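Local coordinates for octaprenyl Pyrophosphate Synthase (Helicobacter pylori, PDB 3TC1), which probably catalyses chain elongation of an allylic prenyl diphosphate with successive isopentenyl diphosphate units to make octaprenyl diphosphate, at residues L60-I65 with Q125-A130. Numbering follows the deposited sequence.
Sequences LNLCTI and QALSNA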
ATOM      1  N   LEU B  60      16.915 -13.119   9.095  1.00 19.53           N
ATOM      2  CA  LEU B  60      15.600 -13.224   9.701  1.00 20.89           C
ATOM      3  C   LEU B  60      14.838 -11.924   9.433  1.00 21.15           C
ATOM      4  O   LEU B  60      13.622 -11.941   9.223  1.00 20.38           O
ATOM      5  CB  LEU B  60      15.730 -13.482  11.202  1.00 21.07           C
ATOM      6  CG  LEU B  60      16.430 -14.808  11.525  1.00 22.86           C
ATOM      7  CD1 LEU B  60      16.588 -14.963  13.029  1.00 25.50           C
ATOM      8  CD2 LEU B  60      15.634 -15.965  10.947  1.00 20.71           C
ATOM      9  N   ASN B  61      15.555 -10.800   9.431  1.00 17.12           N
ATOM     10  CA  ASN B  61      14.922  -9.513   9.153  1.00 17.47           C
ATOM     11  C   ASN B  61      14.395  -9.503   7.729  1.00 15.34           C
ATOM     12  O   ASN B  61      13.310  -8.984   7.465  1.00 14.08           O
ATOM     13  CB  ASN B  61      15.908  -8.350   9.326  1.00 17.30           C
ATOM     14  CG  ASN B  61      16.150  -8.002  10.775  1.00 21.00           C
ATOM     15  OD1 ASN B  61      15.434  -8.463  11.658  1.00 22.99           O
ATOM     16  ND2 ASN B  61      17.160  -7.171  11.029  1.00 21.29           N
ATOM     17  N   LEU B  62      15.169 -10.070   6.810  1.00 14.12           N
ATOM     18  CA  LEU B  62      14.761 -10.127   5.412  1.00 14.43           C
ATOM     19  C   LEU B  62      13.497 -10.964   5.253  1.00 16.21           C
ATOM     20  O   LEU B  62      12.594 -10.609   4.485  1.00 15.81           O
ATOM     21  CB  LEU B  62      15.880 -10.717   4.547  1.00 13.61           C
ATOM     22  CG  LEU B  62      15.595 -10.734   3.038  1.00 15.36           C
ATOM     23  CD1 LEU B  62      15.370  -9.314   2.549  1.00 17.41           C
ATOM     24  CD2 LEU B  62      16.773 -11.354   2.286  1.00 16.38           C
ATOM     25  N   CYS B  63      13.445 -12.088   5.966  1.00 18.10           N
ATOM     26  CA  CYS B  63      12.281 -12.970   5.915  1.00 17.01           C
ATOM     27  C   CYS B  63      11.068 -12.242   6.491  1.00 17.13           C
ATOM     28  O   CYS B  63       9.947 -12.402   6.015  1.00 15.53           O
ATOM     29  CB  CYS B  63      12.536 -14.247   6.720  1.00 18.05           C
ATOM     30  SG  CYS B  63      13.735 -15.389   5.985  1.00 20.62           S
ATOM     31  N   THR B  64      11.303 -11.438   7.519  1.00 15.41           N
ATOM     32  CA  THR B  64      10.226 -10.691   8.149  1.00 15.78           C
ATOM     33  C   THR B  64       9.647  -9.692   7.149  1.00 15.21           C
ATOM     34  O   THR B  64       8.430  -9.558   7.031  1.00 15.80           O
ATOM     35  CB  THR B  64      10.734  -9.962   9.407  1.00 17.66           C
ATOM     36  OG1 THR B  64      11.273 -10.925  10.320  1.00 18.89           O
ATOM     37  CG2 THR B  64       9.594  -9.217  10.092  1.00 18.65           C
ATOM     38  N   ILE B  65      10.527  -9.000   6.430  1.00 15.81           N
ATOM     39  CA  ILE B  65      10.127  -8.033   5.414  1.00 15.04           C
ATOM     40  C   ILE B  65       9.282  -8.731   4.346  1.00 16.39           C
ATOM     41  O   ILE B  65       8.223  -8.239   3.955  1.00 15.57           O
ATOM     42  CB  ILE B  65      11.376  -7.400   4.739  1.00 12.05           C
ATOM     43  CG1 ILE B  65      12.074  -6.458   5.723  1.00 10.93           C
ATOM     44  CG2 ILE B  65      10.982  -6.664   3.459  1.00 11.61           C
ATOM     45  CD1 ILE B  65      13.449  -5.994   5.251  1.00 13.08           C
ATOM     46  N   GLN B 125      15.950  -2.822  -4.109  1.00 16.89           N
ATOM     47  CA  GLN B 125      15.378  -2.682  -5.441  1.00 18.25           C
ATOM     48  C   GLN B 125      14.705  -3.959  -5.928  1.00 17.86           C
ATOM     49  O   GLN B 125      13.664  -3.902  -6.571  1.00 16.04           O
ATOM     50  CB  GLN B 125      16.447  -2.250  -6.443  1.00 27.06           C
ATOM     51  CG  GLN B 125      16.933  -0.828  -6.232  1.00 30.80           C
ATOM     52  CD  GLN B 125      17.735  -0.303  -7.403  1.00 35.80           C
ATOM     53  OE1 GLN B 125      18.261   0.807  -7.358  1.00 40.85           O
ATOM     54  NE2 GLN B 125      17.829  -1.096  -8.462  1.00 37.57           N
ATOM     55  N   ALA B 126      15.297  -5.111  -5.626  1.00 20.26           N
ATOM     56  CA  ALA B 126      14.712  -6.377  -6.053  1.00 20.84           C
ATOM     57  C   ALA B 126      13.335  -6.563  -5.429  1.00 20.30           C
ATOM     58  O   ALA B 126      12.367  -6.891  -6.118  1.00 20.08           O
ATOM     59  CB  ALA B 126      15.626  -7.538  -5.674  1.00 20.68           C
ATOM     60  N   LEU B 127      13.230  -6.338  -4.126  1.00 17.51           N
ATOM     61  CA  LEU B 127      11.942  -6.508  -3.471  1.00 19.15           C
ATOM     62  C   LEU B 127      10.941  -5.395  -3.771  1.00 20.89           C
ATOM     63  O   LEU B 127       9.759  -5.676  -3.971  1.00 21.06           O
ATOM     64  CB  LEU B 127      12.119  -6.661  -1.958  1.00 18.35           C
ATOM     65  CG  LEU B 127      12.713  -7.995  -1.490  1.00 17.93           C
ATOM     66  CD1 LEU B 127      12.734  -8.020   0.022  1.00 18.18           C
ATOM     67  CD2 LEU B 127      11.885  -9.159  -2.021  1.00 18.41           C
ATOM     68  N   SER B 128      11.388  -4.139  -3.807  1.00 19.02           N
ATOM     69  CA  SER B 128      10.437  -3.065  -4.090  1.00 19.75           C
ATOM     70  C   SER B 128       9.910  -3.212  -5.517  1.00 19.94           C
ATOM     71  O   SER B 128       8.752  -2.902  -5.798  1.00 20.62           O
ATOM     72  CB  SER B 128      11.060  -1.673  -3.859  1.00 17.73           C
ATOM     73  OG  SER B 128      12.119  -1.381  -4.751  1.00 19.01           O
ATOM     74  N   ASN B 129      10.744  -3.722  -6.414  1.00 20.09           N
ATOM     75  CA  ASN B 129      10.309  -3.920  -7.791  1.00 21.14           C
ATOM     76  C   ASN B 129       9.294  -5.060  -7.844  1.00 21.71           C
ATOM     77  O   ASN B 129       8.377  -5.049  -8.669  1.00 20.86           O
ATOM     78  CB  ASN B 129      11.494  -4.253  -8.697  1.00 27.37           C
ATOM     79  CG  ASN B 129      11.068  -4.530 -10.131  1.00 30.69           C
ATOM     80  OD1 ASN B 129      10.577  -3.643 -10.833  1.00 31.01           O
ATOM     81  ND2 ASN B 129      11.245  -5.773 -10.568  1.00 31.82           N
ATOM     82  N   ALA B 130       9.464  -6.040  -6.961  1.00 23.58           N
ATOM     83  CA  ALA B 130       8.556  -7.181  -6.903  1.00 23.81           C
ATOM     84  C   ALA B 130       7.191  -6.709  -6.413  1.00 23.32           C
ATOM     85  O   ALA B 130       6.160  -7.207  -6.857  1.00 22.45           O
ATOM     86  CB  ALA B 130       9.113  -8.261  -5.968  1.00 24.51           C
TER
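Leu62 and Ile65, three residues apart and so on much the same side of helix 53-80, both meet one methyl of Leu127 on helix 121-144. Branched apolar ends suit all three buried places, needing no polar partner. Earlier in 60-65, Leu60 packs on Leu44 of helix 38-44, while Asn61, a polar residue at a partly exposed position, accepts a hydrogen bond at OD1 from Lys12 NZ of helix 3-18. Leu62 does not aim its CB straight at the other helix; CG stands anti to the backbone N (chi1 -176°), and with chi2 near 60° this brings CD1 to 3.9 Å from Leu127 CD1. Cys63 turns to other neighbours, Met43 and Met174 among them. Thr64 suits a buried helical position because its hydroxyl is satisfied locally: OG1 donates a hydrogen bond to Leu60 O (2.8 Å), while Thr64 N donates to that same oxygen from the opposite face of the carbonyl plane. Ile65 does point its CB at the partner helix, and its branch methyl CG2 comes within 4.1 Å of Leu127 CD1. In Leu127 that methyl stands anti to CA (chi2 -176°), so the side chain runs out extended, part of the way across the 9.2 Å between the CA atoms of Leu127 and Ile65. Leu116 of helix 92-116 touches both Ile65 and Leu127, while Ser128, next along, hydrogen-bonds Ser117 of the second subunit. This small, buried apolar contact joins two long helices of the all-helical polyprenyl synthetase fold.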